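PDB 6FBM: gram-negative insecticidal protein from Chromobacterium piscinae, which is toxic to insects and, as a member of the membrane attack complex/perforin family, probably acts by forming pores in the membranes of target cells. Local coordinates for residues A[71-76]-A[122-127]; A[107-112]-A[184-189]; A[179-184]-A[204-209]; A[193-198]-A[222-227]; A[234-239]-A[247-252]. All blocks are in the same frame, centred on the assembly; numbering follows the deposited sequence.

Interaction 1. Residues A[71-76]-A[122-127]; sequences SDFKQD and SSTREA
Asp72, Lys74 and Asp76 pair with Ala127, Arg125 and Ser123 through backbone hydrogen bonds, two to each pair, joining strands 71-76 and 122-127 in antiparallel register. Among them, Arg125 N meets Lys74 O at 2.8 Å. Phe73 with Glu126 and Gln75 with Thr124 are the non-hydrogen-bonded pairs, where CA-H groups approach carbonyl oxygens instead, as in Gln75 CA to Ser123 O at 3.2 Å. This is regular antiparallel beta structure between strands 64-78 and 120-134, neighbours in the sheet of the MACPF region.

On the face carrying Arg125 and Asp76 the main contact is a charged one. A bend at chi3 (-68°) turns NE of Arg125 out of line with its aliphatic chain, and NH1 forms a salt bridge with Asp76 OD2 at 2.7 Å. The oxygen lies close to the guanidinium plane, whereas the nitrogen reaches it from above the carboxylate plane. NH1 also donates to Ser123 OG at 3.1 Å, so this nitrogen has two acceptors. CB of Lys74 lies over one guanidinium face; its ammonium group leads away to Asp274.

On the other face, Gln75 and Thr124 run side by side. Gln75 NE2 donates to Thr124 OG1 at 2.8 Å in a nearly straight bond (176°) within the amide plane, and it also serves Ser199 O. The apolar complement is Thr124 CG2, which sits 3.5 Å from Phe73 CZ.

Helix 198-209 packs against the face carrying Phe73, Gln75 and Thr124, and helix 81-88 touches Asp76 and Ser123. Strand 120-134 continues the sheet through its other edge, where strand 179-187 bonds to it.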
# COMPACT_ATOMS: atom_id res chain seq x y z
N SER A 71 -30.22 -1.29 11.41
CA SER A 71 -30.51 0.15 11.23
C SER A 71 -31.65 0.61 12.15
O SER A 71 -32.74 0.07 12.08
CB SER A 71 -30.88 0.44 9.79
OG SER A 71 -29.72 0.44 8.99
N ASP A 72 -31.37 1.60 13.00
CA ASP A 72 -32.40 2.29 13.79
C ASP A 72 -32.70 3.57 13.04
O ASP A 72 -31.80 4.35 12.70
CB ASP A 72 -31.96 2.59 15.24
CG ASP A 72 -31.99 1.33 16.14
OD1 ASP A 72 -32.94 0.53 15.95
OD2 ASP A 72 -31.09 1.13 17.04
N PHE A 73 -33.98 3.80 12.78
CA PHE A 73 -34.44 5.01 12.14
C PHE A 73 -35.19 5.85 13.17
O PHE A 73 -36.06 5.36 13.85
CB PHE A 73 -35.35 4.63 10.99
CG PHE A 73 -35.78 5.79 10.17
CD1 PHE A 73 -34.97 6.26 9.15
CD2 PHE A 73 -37.01 6.41 10.42
CE1 PHE A 73 -35.37 7.35 8.39
CE2 PHE A 73 -37.42 7.50 9.67
CZ PHE A 73 -36.60 7.98 8.66
N LYS A 74 -34.84 7.12 13.28
CA LYS A 74 -35.44 8.00 14.30
C LYS A 74 -35.70 9.36 13.70
O LYS A 74 -34.88 9.85 12.94
CB LYS A 74 -34.50 8.19 15.47
CG LYS A 74 -34.63 7.14 16.56
CD LYS A 74 -33.62 7.31 17.69
CE LYS A 74 -32.29 6.53 17.60
NZ LYS A 74 -31.97 5.60 18.72
N GLN A 75 -36.82 9.96 14.07
CA GLN A 75 -37.13 11.35 13.70
C GLN A 75 -37.55 12.16 14.90
O GLN A 75 -38.40 11.75 15.68
CB GLN A 75 -38.22 11.39 12.65
CG GLN A 75 -37.79 10.86 11.29
CD GLN A 75 -38.84 11.10 10.25
OE1 GLN A 75 -39.97 10.62 10.39
NE2 GLN A 75 -38.50 11.87 9.21
N ASP A 76 -36.96 13.33 15.05
CA ASP A 76 -37.46 14.35 15.95
C ASP A 76 -37.88 15.51 15.09
O ASP A 76 -37.07 16.07 14.39
CB ASP A 76 -36.40 14.79 16.94
CG ASP A 76 -35.90 13.63 17.80
OD1 ASP A 76 -36.74 12.86 18.35
OD2 ASP A 76 -34.66 13.49 17.88
N SER A 122 -36.56 19.35 11.65
CA SER A 122 -36.57 17.89 11.62
C SER A 122 -35.15 17.37 11.68
O SER A 122 -34.25 17.89 11.00
CB SER A 122 -37.27 17.35 10.38
OG SER A 122 -36.68 17.86 9.18
N SER A 123 -34.95 16.32 12.48
CA SER A 123 -33.74 15.51 12.42
C SER A 123 -34.17 14.11 12.05
O SER A 123 -34.89 13.46 12.81
CB SER A 123 -33.04 15.51 13.77
OG SER A 123 -32.05 14.48 13.86
N THR A 124 -33.75 13.65 10.88
CA THR A 124 -34.03 12.31 10.44
C THR A 124 -32.71 11.56 10.49
O THR A 124 -31.82 11.84 9.69
CB THR A 124 -34.64 12.34 9.04
OG1 THR A 124 -35.92 12.96 9.11
CG2 THR A 124 -34.80 10.95 8.50
N ARG A 125 -32.60 10.61 11.44
CA ARG A 125 -31.35 9.92 11.74
C ARG A 125 -31.47 8.44 11.43
O ARG A 125 -32.42 7.76 11.83
CB ARG A 125 -30.94 10.08 13.20
CG ARG A 125 -30.96 11.52 13.69
CD ARG A 125 -30.20 11.72 15.01
NE ARG A 125 -30.86 11.06 16.13
CZ ARG A 125 -31.95 11.53 16.73
NH1 ARG A 125 -32.54 12.69 16.36
NH2 ARG A 125 -32.48 10.82 17.73
N GLU A 126 -30.50 7.95 10.67
CA GLU A 126 -30.42 6.54 10.39
C GLU A 126 -29.13 6.07 11.00
O GLU A 126 -28.04 6.42 10.53
CB GLU A 126 -30.45 6.28 8.90
CG GLU A 126 -30.52 4.81 8.60
CD GLU A 126 -30.63 4.52 7.15
OE1 GLU A 126 -31.60 3.82 6.82
OE2 GLU A 126 -29.77 4.95 6.36
N ALA A 127 -29.26 5.26 12.03
CA ALA A 127 -28.13 4.78 12.80
C ALA A 127 -27.82 3.35 12.34
O ALA A 127 -28.69 2.47 12.42
CB ALA A 127 -28.44 4.83 14.29

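Interaction 2. Residues A[107-112]-A[184-189]; sequences VDFTTT and SAASKT
Ser184 OG occupies the crowded position between its own backbone N and carbonyl carbon (chi1 69°), from which it reaches Asp108 O. Phe109 CG lies anti to its carbonyl carbon (chi1 -51°), and the ring beyond it lies with one edge at the backbone of Ala185 and Ala186.

The hydroxyl is the donor of the single hydrogen bond between segments 107-112 and 184-189, 2.7 Å from Ser184 OG to Asp108 O. It approaches in the carbonyl plane on a lone pair, with a C=O...donor angle of 114°. The acceptor belongs to the last residue of helix 102-108, because Phe109 already leaves helical geometry; a strand side chain thus binds a carbonyl at the helix C-terminus. Ser184 CB packs alongside, 3.6 Å from Asp108 CB.

Phe109 presents an edge to the strand. Its CE1 points at Ala185 O at 3.4 Å, an approach that sets the weakly positive ring rim against a carbonyl oxygen. CD1 touches the methyl CB of Ala186 at 4.1 Å. One face of the ring is occupied by the residue before it, Asp108 CB standing 3.7 Å above the plane and displaced toward the rim. All five touching residues are buried.

Tyr84 and Tyr121 make edge-to-face pairs with Phe109. Strand 179-187 runs here between strands 120-134 and 232-239, and Arg235 of the latter donates to Val107 O, another carbonyl of the helix end. The contact thereby joins the helical region between strands 64-78 and 120-134 to the central sheet.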
# COMPACT_ATOMS: atom_id res chain seq x y z
N VAL A 107 -24.97 22.73 14.26
CA VAL A 107 -24.53 21.72 13.31
C VAL A 107 -25.68 21.43 12.34
O VAL A 107 -25.47 21.42 11.13
CB VAL A 107 -24.02 20.44 14.03
CG1 VAL A 107 -23.84 19.26 13.03
CG2 VAL A 107 -22.72 20.76 14.75
N ASP A 108 -26.89 21.25 12.87
CA ASP A 108 -28.05 20.84 12.07
C ASP A 108 -28.80 21.95 11.32
O ASP A 108 -29.39 21.68 10.28
CB ASP A 108 -29.07 20.11 12.96
CG ASP A 108 -28.54 18.78 13.49
OD1 ASP A 108 -27.63 18.16 12.87
OD2 ASP A 108 -29.04 18.37 14.56
N PHE A 109 -28.80 23.16 11.87
CA PHE A 109 -29.62 24.27 11.37
C PHE A 109 -28.83 25.56 11.37
O PHE A 109 -27.99 25.78 12.25
CB PHE A 109 -30.85 24.48 12.25
CG PHE A 109 -31.63 23.24 12.52
CD1 PHE A 109 -32.30 22.59 11.50
CD2 PHE A 109 -31.70 22.71 13.80
CE1 PHE A 109 -33.04 21.45 11.75
CE2 PHE A 109 -32.42 21.57 14.07
CZ PHE A 109 -33.09 20.93 13.04
N THR A 110 -29.12 26.44 10.42
CA THR A 110 -28.52 27.78 10.42
C THR A 110 -29.04 28.52 11.64
O THR A 110 -30.12 28.24 12.15
CB THR A 110 -28.84 28.62 9.18
OG1 THR A 110 -30.26 28.82 9.09
CG2 THR A 110 -28.30 27.97 7.90
N THR A 111 -28.26 29.47 12.10
CA THR A 111 -28.66 30.26 13.22
C THR A 111 -29.92 31.11 12.87
O THR A 111 -30.79 31.30 13.70
CB THR A 111 -27.47 31.13 13.72
OG1 THR A 111 -27.81 31.62 15.03
CG2 THR A 111 -27.14 32.27 12.76
N THR A 112 -30.03 31.57 11.63
CA THR A 112 -31.23 32.27 11.19
C THR A 112 -32.52 31.40 11.36
O THR A 112 -33.49 31.82 12.00
CB THR A 112 -31.06 32.78 9.73
OG1 THR A 112 -30.05 33.79 9.68
CG2 THR A 112 -32.37 33.40 9.19
N SER A 184 -30.88 16.63 8.49
CA SER A 184 -31.58 17.66 9.28
C SER A 184 -32.14 18.76 8.38
O SER A 184 -31.45 19.25 7.47
CB SER A 184 -30.66 18.24 10.36
OG SER A 184 -29.63 19.01 9.78
N ALA A 185 -33.39 19.15 8.64
CA ALA A 185 -34.08 20.09 7.76
C ALA A 185 -34.76 21.19 8.55
O ALA A 185 -35.50 20.91 9.52
CB ALA A 185 -35.07 19.38 6.85
N ALA A 186 -34.49 22.42 8.13
CA ALA A 186 -35.28 23.57 8.53
C ALA A 186 -36.26 23.84 7.39
O ALA A 186 -35.85 24.36 6.34
CB ALA A 186 -34.39 24.77 8.75
N SER A 187 -37.53 23.48 7.59
CA SER A 187 -38.51 23.54 6.51
C SER A 187 -39.46 24.72 6.74
O SER A 187 -39.93 24.95 7.86
CB SER A 187 -39.30 22.24 6.45
OG SER A 187 -38.49 21.15 6.05
N LYS A 188 -39.73 25.44 5.66
CA LYS A 188 -40.75 26.45 5.61
C LYS A 188 -42.02 25.75 5.11
O LYS A 188 -42.29 25.75 3.91
CB LYS A 188 -40.29 27.56 4.65
CG LYS A 188 -39.43 28.60 5.37
CD LYS A 188 -38.32 29.34 4.62
CE LYS A 188 -38.54 29.52 3.15
NZ LYS A 188 -37.69 30.65 2.64
N THR A 189 -42.78 25.14 6.02
CA THR A 189 -43.88 24.27 5.60
C THR A 189 -45.03 25.02 4.92
O THR A 189 -45.72 24.48 4.07
CB THR A 189 -44.51 23.41 6.74
OG1 THR A 189 -44.95 24.24 7.81
CG2 THR A 189 -43.54 22.43 7.30

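Interaction 3. Residues A[179-184]-A[204-209]; sequences GRLDYS and MSYKAL
Tyr183 receives Tyr206 on one face of its ring: Tyr206 CB stands 4.0 Å from the centroid of the Tyr183 ring in a CH-pi contact, and Tyr206 CA lies above the same ring toward its rim. The Tyr206 ring, in turn, is met at its edge by Leu181 CD1, 3.5 Å from Tyr206 OH. Between them the two tyrosines slide past each other in opposite directions, their planes inclined at 55°. Tyr183 CB closes on Tyr206 CD1 at 3.6 Å. Leu209 adds CD2, which touches Tyr183 CE1 at 3.5 Å.

Both tyrosines hold CG anti to the backbone N (Tyr183 chi1 -176°). CB of Tyr183 points toward the helix, and its ring reaches Ser205, ending in a short hydrogen bond, Tyr183 OH to Ser205 OG at 2.6 Å, in which either hydroxyl could donate. Ser205 OG is also bonded to Arg229 NE, and Tyr206 OH reaches back to Glu126 OE2 on strand 120-134, so these buried hydroxyls are satisfied.

Leu181, like Tyr183, points to the helix, while Arg180 and Asp182 alternate to the opposite face. There Arg180 grips the carboxylate side-on with NE and NH2, each nitrogen meeting a different oxygen from the syn side.

Segment 204-209 crosses segment 179-184 at 131° between their N-to-C directions, and Phe259 of helix 255-269 also touches Leu181 and Tyr206. This fits the MACPF/CDC fold, in which helices pack on a central antiparallel sheet.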
# COMPACT_ATOMS: atom_id res chain seq x y z
N GLY A 179 -22.03 3.72 12.25
CA GLY A 179 -22.14 5.07 11.69
C GLY A 179 -23.55 5.54 11.65
O GLY A 179 -24.48 4.75 11.53
N ARG A 180 -23.72 6.84 11.76
CA ARG A 180 -25.04 7.47 11.79
C ARG A 180 -25.08 8.56 10.75
O ARG A 180 -24.10 9.30 10.61
CB ARG A 180 -25.24 8.14 13.14
CG ARG A 180 -26.65 8.63 13.40
CD ARG A 180 -26.81 9.16 14.82
NE ARG A 180 -26.48 10.57 14.89
CZ ARG A 180 -25.55 11.16 15.64
NH1 ARG A 180 -24.75 10.51 16.46
NH2 ARG A 180 -25.43 12.48 15.56
N LEU A 181 -26.21 8.70 10.05
CA LEU A 181 -26.44 9.88 9.23
C LEU A 181 -27.58 10.68 9.82
O LEU A 181 -28.59 10.11 10.21
CB LEU A 181 -26.77 9.49 7.81
CG LEU A 181 -25.64 8.81 7.03
CD1 LEU A 181 -26.11 8.56 5.62
CD2 LEU A 181 -24.35 9.63 7.03
N ASP A 182 -27.38 12.00 9.89
CA ASP A 182 -28.36 12.97 10.36
C ASP A 182 -28.76 13.82 9.19
O ASP A 182 -27.98 14.63 8.71
CB ASP A 182 -27.76 13.87 11.40
CG ASP A 182 -27.53 13.18 12.71
OD1 ASP A 182 -27.96 12.04 12.84
OD2 ASP A 182 -26.90 13.75 13.62
N TYR A 183 -29.99 13.63 8.71
CA TYR A 183 -30.54 14.43 7.63
C TYR A 183 -31.40 15.43 8.33
O TYR A 183 -32.52 15.12 8.75
CB TYR A 183 -31.35 13.50 6.73
CG TYR A 183 -31.94 14.12 5.47
CD1 TYR A 183 -31.14 14.46 4.40
CD2 TYR A 183 -33.30 14.24 5.34
CE1 TYR A 183 -31.70 14.98 3.26
CE2 TYR A 183 -33.86 14.74 4.18
CZ TYR A 183 -33.06 15.10 3.14
OH TYR A 183 -33.63 15.60 2.01
N SER A 184 -30.88 16.63 8.49
CA SER A 184 -31.58 17.66 9.28
C SER A 184 -32.14 18.76 8.38
O SER A 184 -31.45 19.25 7.47
CB SER A 184 -30.66 18.24 10.36
OG SER A 184 -29.63 19.01 9.78
N MET A 204 -38.98 10.17 3.31
CA MET A 204 -38.90 9.78 1.90
C MET A 204 -37.78 10.49 1.20
O MET A 204 -37.09 9.89 0.37
CB MET A 204 -40.25 10.02 1.18
CG MET A 204 -41.41 9.17 1.74
SD MET A 204 -41.01 7.41 1.97
CE MET A 204 -42.04 6.97 3.36
N SER A 205 -37.57 11.77 1.49
CA SER A 205 -36.49 12.50 0.84
C SER A 205 -35.16 11.86 1.21
O SER A 205 -34.34 11.57 0.32
CB SER A 205 -36.51 13.97 1.23
OG SER A 205 -35.50 14.67 0.54
N TYR A 206 -34.96 11.59 2.50
CA TYR A 206 -33.74 10.92 2.96
C TYR A 206 -33.61 9.57 2.27
O TYR A 206 -32.57 9.27 1.69
CB TYR A 206 -33.70 10.75 4.49
CG TYR A 206 -32.54 9.89 4.91
CD1 TYR A 206 -31.24 10.38 4.92
CD2 TYR A 206 -32.74 8.53 5.21
CE1 TYR A 206 -30.19 9.56 5.26
CE2 TYR A 206 -31.68 7.70 5.55
CZ TYR A 206 -30.42 8.22 5.56
OH TYR A 206 -29.39 7.40 5.88
N LYS A 207 -34.65 8.75 2.31
CA LYS A 207 -34.59 7.40 1.73
C LYS A 207 -34.35 7.36 0.23
O LYS A 207 -33.71 6.45 -0.24
CB LYS A 207 -35.83 6.59 2.08
CG LYS A 207 -35.79 6.13 3.51
CD LYS A 207 -37.02 5.30 3.87
CE LYS A 207 -36.87 4.76 5.29
NZ LYS A 207 -38.19 4.27 5.78
N ALA A 208 -34.85 8.34 -0.50
CA ALA A 208 -34.58 8.44 -1.94
C ALA A 208 -33.15 8.84 -2.19
O ALA A 208 -32.50 8.39 -3.14
CB ALA A 208 -35.52 9.43 -2.60
N LEU A 209 -32.64 9.70 -1.32
CA LEU A 209 -31.29 10.22 -1.43
C LEU A 209 -30.25 9.13 -1.32
O LEU A 209 -29.33 9.07 -2.12
CB LEU A 209 -31.08 11.25 -0.32
CG LEU A 209 -29.98 12.21 -0.41
CD1 LEU A 209 -29.98 12.98 -1.72
CD2 LEU A 209 -30.16 13.19 0.74

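Interaction 4. Residues A[193-198]-A[222-227]; sequences DSSQSL and EKQVNS
Asp193 and Lys223 meet on the surface of the helical region that links strands 179-187 and 232-239, a region that probably corresponds to the second transmembrane-hairpin (TMH2) cluster of MACPF proteins. Segment 193-198 is the loop leading into helix 198-209, and segment 222-227 belongs to the next helix, 220-230.

The salt bridge runs from Lys223 NZ to Asp193 OD2 at 3.2 Å, the two side chains crossing at about a right angle. Lys223 CE is as close to that oxygen as NZ is, so the carboxylate faces the end of the chain rather than the ammonium group alone. Asp193 to Ser195 are poorly ordered and Lys223 touches a crystal neighbour; the geometry should therefore be read with caution. Ser227 OG lies 3.7 Å from Asp193 OD2, near but not bonded.

Gln224 is the buried residue of the contact. A bend at chi2 (-60°) turns CD back, and Gln224 OE1 comes to 3.7 Å from Asp193 O while NE2 stands 3.6 Å from Ser195 OG. Neither pair is a hydrogen bond; NE2 donates instead to Glu220 within its own helix. Gln196 reaches across with NE2, 3.6 Å from Gln224 CG, and its OE1 is bonded to Thr201. The two amide planes are turned 39° apart.

An inverse gamma turn centred on Ser194 curls the loop, and Ser197 takes the N-cap position of helix 198-209. Its place between strands 179-187 and 232-239 is consistent with the TMH2 cluster, which in pore-forming relatives refolds into beta-hairpins; here this is inferred.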
# COMPACT_ATOMS: atom_id res chain seq x y z
N ASP A 193 -47.30 22.85 0.03
CA ASP A 193 -48.37 21.92 -0.43
C ASP A 193 -48.74 20.91 0.66
O ASP A 193 -48.92 19.71 0.42
CB ASP A 193 -47.93 21.17 -1.71
CG ASP A 193 -47.51 22.13 -2.86
OD1 ASP A 193 -48.14 23.20 -2.99
OD2 ASP A 193 -46.55 21.81 -3.62
N SER A 194 -48.87 21.43 1.88
CA SER A 194 -48.74 20.63 3.10
C SER A 194 -50.03 19.81 3.38
O SER A 194 -50.86 20.16 4.24
CB SER A 194 -48.37 21.55 4.27
OG SER A 194 -47.74 20.84 5.32
N SER A 195 -50.15 18.70 2.64
CA SER A 195 -51.20 17.69 2.80
C SER A 195 -50.68 16.45 3.55
O SER A 195 -51.23 16.07 4.59
CB SER A 195 -51.72 17.28 1.41
OG SER A 195 -50.65 16.89 0.56
N GLN A 196 -49.63 15.82 2.99
CA GLN A 196 -48.86 14.72 3.63
C GLN A 196 -47.98 15.28 4.76
O GLN A 196 -47.51 16.40 4.67
CB GLN A 196 -47.98 14.06 2.55
CG GLN A 196 -47.12 12.87 2.94
CD GLN A 196 -46.22 12.41 1.77
OE1 GLN A 196 -45.00 12.28 1.93
NE2 GLN A 196 -46.82 12.20 0.60
N SER A 197 -47.77 14.50 5.82
CA SER A 197 -47.02 14.98 7.01
C SER A 197 -45.56 15.30 6.63
O SER A 197 -45.00 14.66 5.75
CB SER A 197 -47.12 14.01 8.21
OG SER A 197 -46.10 13.02 8.22
N LEU A 198 -44.99 16.31 7.27
CA LEU A 198 -43.61 16.77 7.01
C LEU A 198 -42.62 15.66 7.34
O LEU A 198 -41.67 15.42 6.59
CB LEU A 198 -43.30 18.06 7.80
CG LEU A 198 -41.93 18.77 7.75
CD1 LEU A 198 -40.84 18.02 8.53
CD2 LEU A 198 -41.50 19.02 6.30
N GLU A 222 -42.75 12.42 -5.60
CA GLU A 222 -41.71 13.28 -6.17
C GLU A 222 -42.05 14.76 -5.96
O GLU A 222 -41.18 15.56 -5.63
CB GLU A 222 -41.49 13.03 -7.67
CG GLU A 222 -40.42 13.94 -8.30
CD GLU A 222 -40.21 13.63 -9.77
OE1 GLU A 222 -41.14 13.79 -10.59
OE2 GLU A 222 -39.07 13.24 -10.14
N LYS A 223 -43.31 15.11 -6.20
CA LYS A 223 -43.73 16.48 -6.02
C LYS A 223 -43.49 16.89 -4.56
O LYS A 223 -42.85 17.91 -4.31
CB LYS A 223 -45.20 16.65 -6.45
CG LYS A 223 -45.66 18.09 -6.35
CD LYS A 223 -47.14 18.16 -5.90
CE LYS A 223 -47.51 19.59 -5.58
NZ LYS A 223 -48.70 19.66 -4.66
N GLN A 224 -43.97 16.06 -3.63
CA GLN A 224 -43.87 16.31 -2.20
C GLN A 224 -42.42 16.47 -1.73
O GLN A 224 -42.13 17.36 -0.94
CB GLN A 224 -44.54 15.17 -1.38
CG GLN A 224 -46.07 15.03 -1.52
CD GLN A 224 -46.86 16.28 -1.09
OE1 GLN A 224 -46.52 16.93 -0.11
NE2 GLN A 224 -47.92 16.62 -1.84
N VAL A 225 -41.53 15.62 -2.23
CA VAL A 225 -40.11 15.65 -1.85
C VAL A 225 -39.41 16.86 -2.48
O VAL A 225 -38.60 17.51 -1.81
CB VAL A 225 -39.39 14.29 -2.18
CG1 VAL A 225 -37.88 14.44 -2.24
CG2 VAL A 225 -39.79 13.23 -1.16
N ASN A 226 -39.71 17.15 -3.74
CA ASN A 226 -39.15 18.34 -4.42
C ASN A 226 -39.52 19.62 -3.68
O ASN A 226 -38.70 20.51 -3.50
CB ASN A 226 -39.63 18.46 -5.87
CG ASN A 226 -38.89 17.52 -6.82
OD1 ASN A 226 -37.80 17.02 -6.51
ND2 ASN A 226 -39.45 17.31 -8.00
N SER A 227 -40.77 19.68 -3.24
CA SER A 227 -41.28 20.79 -2.46
C SER A 227 -40.53 20.95 -1.13
O SER A 227 -40.15 22.05 -0.73
CB SER A 227 -42.77 20.57 -2.21
OG SER A 227 -43.36 21.76 -1.77

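Interaction 5. Residues A[234-239]-A[247-252]; sequences IRLTAT and DRILHG
Leu236 packs on Ile249 where strand 232-239 of the central MACPF sheet is followed by the short helix 246-250. Their side chains cross at about a right angle, with Leu236 CD2 only 3.4 Å from Ile249 CG2.

Leu250 makes the second part of the contact. CG is anti to the backbone N (chi1 -172°); beyond it the two methyls part, CD1 touching Ile234 CG2 at 3.9 Å, whereas CD2 rests against the strand backbone, 3.8 Å from Leu236 N. No hydrogen bond directly joins the two segments. The contact is apolar, made by alternate strand residues, Ile234 and Leu236, which point toward the helix while Arg235 points away.

Further residues touch these side chains. Ile249 also touches Ala258 and Phe259 of helix 255-269, Ile234 packs on Tyr183 of the neighbouring strand, and Leu236 on Thr246. At the Ile234 end a water donates to Ile234 O at 2.8 Å and makes a weak bond with His251 NE2, giving an indirect polar link between strand and helix end.

The imidazole has two neighbours within its own segment. Leu250 CG sits 3.8 Å above its plane, over the centre of the His251 ring, and at the ring edge His251 ND1 makes a weak, long hydrogen bond to Asp247 OD1 at 3.5 Å.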
# COMPACT_ATOMS: atom_id res chain seq x y z
N ILE A 234 -31.27 22.04 4.21
CA ILE A 234 -31.03 20.64 4.47
C ILE A 234 -29.53 20.42 4.66
O ILE A 234 -28.71 20.88 3.87
CB ILE A 234 -31.60 19.77 3.32
CG1 ILE A 234 -33.11 19.92 3.30
CG2 ILE A 234 -31.27 18.28 3.54
CD1 ILE A 234 -33.81 19.13 2.20
N ARG A 235 -29.18 19.69 5.73
CA ARG A 235 -27.81 19.25 5.96
C ARG A 235 -27.76 17.75 6.20
O ARG A 235 -28.75 17.14 6.66
CB ARG A 235 -27.22 19.99 7.16
CG ARG A 235 -26.91 21.44 6.86
CD ARG A 235 -26.59 22.22 8.10
NE ARG A 235 -26.19 23.60 7.83
CZ ARG A 235 -25.76 24.46 8.77
NH1 ARG A 235 -25.71 24.11 10.05
NH2 ARG A 235 -25.41 25.71 8.43
N LEU A 236 -26.63 17.16 5.85
CA LEU A 236 -26.34 15.76 6.11
C LEU A 236 -25.04 15.69 6.93
O LEU A 236 -23.99 16.09 6.44
CB LEU A 236 -26.19 15.00 4.81
CG LEU A 236 -26.05 13.49 4.95
CD1 LEU A 236 -27.26 12.87 5.62
CD2 LEU A 236 -25.88 12.89 3.56
N THR A 237 -25.12 15.20 8.17
CA THR A 237 -23.96 15.05 9.03
C THR A 237 -23.76 13.57 9.37
O THR A 237 -24.71 12.86 9.74
CB THR A 237 -24.12 15.86 10.32
OG1 THR A 237 -24.36 17.21 9.97
CG2 THR A 237 -22.86 15.85 11.15
N ALA A 238 -22.51 13.11 9.25
CA ALA A 238 -22.18 11.72 9.49
C ALA A 238 -21.41 11.63 10.80
O ALA A 238 -20.48 12.38 11.02
CB ALA A 238 -21.34 11.18 8.34
N THR A 239 -21.82 10.73 11.67
CA THR A 239 -21.02 10.40 12.84
C THR A 239 -20.57 8.98 12.64
O THR A 239 -21.40 8.07 12.63
CB THR A 239 -21.83 10.52 14.14
OG1 THR A 239 -22.38 11.82 14.21
CG2 THR A 239 -20.95 10.33 15.32
N ASP A 247 -21.21 15.28 1.51
CA ASP A 247 -21.43 16.20 0.38
C ASP A 247 -21.88 15.47 -0.89
O ASP A 247 -22.86 15.88 -1.53
CB ASP A 247 -20.25 17.14 0.11
CG ASP A 247 -20.47 18.54 0.76
OD1 ASP A 247 -21.45 19.22 0.36
OD2 ASP A 247 -19.74 18.97 1.69
N ARG A 248 -21.23 14.36 -1.22
CA ARG A 248 -21.67 13.54 -2.36
C ARG A 248 -23.05 12.89 -2.14
O ARG A 248 -23.83 12.78 -3.10
CB ARG A 248 -20.64 12.45 -2.69
CG ARG A 248 -19.65 12.74 -3.83
CD ARG A 248 -19.20 11.41 -4.47
NE ARG A 248 -18.08 10.79 -3.74
CZ ARG A 248 -17.85 9.48 -3.63
NH1 ARG A 248 -18.62 8.56 -4.22
NH2 ARG A 248 -16.77 9.08 -2.95
N ILE A 249 -23.36 12.45 -0.92
CA ILE A 249 -24.67 11.83 -0.67
C ILE A 249 -25.75 12.89 -0.78
O ILE A 249 -26.79 12.65 -1.34
CB ILE A 249 -24.74 11.15 0.73
CG1 ILE A 249 -23.79 9.94 0.80
CG2 ILE A 249 -26.15 10.65 1.02
CD1 ILE A 249 -23.40 9.53 2.19
N LEU A 250 -25.49 14.07 -0.28
CA LEU A 250 -26.49 15.12 -0.23
C LEU A 250 -26.75 15.70 -1.61
O LEU A 250 -27.88 15.74 -2.05
CB LEU A 250 -26.06 16.19 0.76
CG LEU A 250 -27.05 17.27 1.08
CD1 LEU A 250 -28.40 16.68 1.50
CD2 LEU A 250 -26.48 18.16 2.20
N HIS A 251 -25.69 16.12 -2.29
CA HIS A 251 -25.76 16.84 -3.57
C HIS A 251 -25.27 16.05 -4.75
O HIS A 251 -26.01 15.82 -5.70
CB HIS A 251 -24.92 18.13 -3.50
CG HIS A 251 -25.31 19.04 -2.39
ND1 HIS A 251 -24.47 19.36 -1.35
CD2 HIS A 251 -26.47 19.70 -2.16
CE1 HIS A 251 -25.09 20.18 -0.52
NE2 HIS A 251 -26.31 20.40 -0.98
N GLY A 252 -23.99 15.67 -4.66
CA GLY A 252 -23.14 15.29 -5.79
C GLY A 252 -23.67 14.20 -6.68
O GLY A 252 -24.74 13.65 -6.42
O HOH W 1 -28.86 20.81 1.11

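How the interactions relate
Interactions 1, 2, 3 and 5 all reach one antiparallel sheet, in which strand 179-187 lies between 120-134 and 232-239; interactions 2 and 3 share this strand and Ser184. Interactions 2 and 3 are fully buried, combining ring contacts with a hydroxyl hydrogen bond, whereas interaction 5 is apolar and partly buried. Interaction 1 is the strand-strand pairing, with a salt bridge on one face and an amide-hydroxyl bond on the other. Interaction 4 is the surface contact, polar, and poorly ordered in part of its loop; it touches interactions 1, 2 and 3 only by packing. Interactions 3 and 5 meet through Leu209 and Ile249, so helices 198-209 and 246-250 touch each other as well as the sheet.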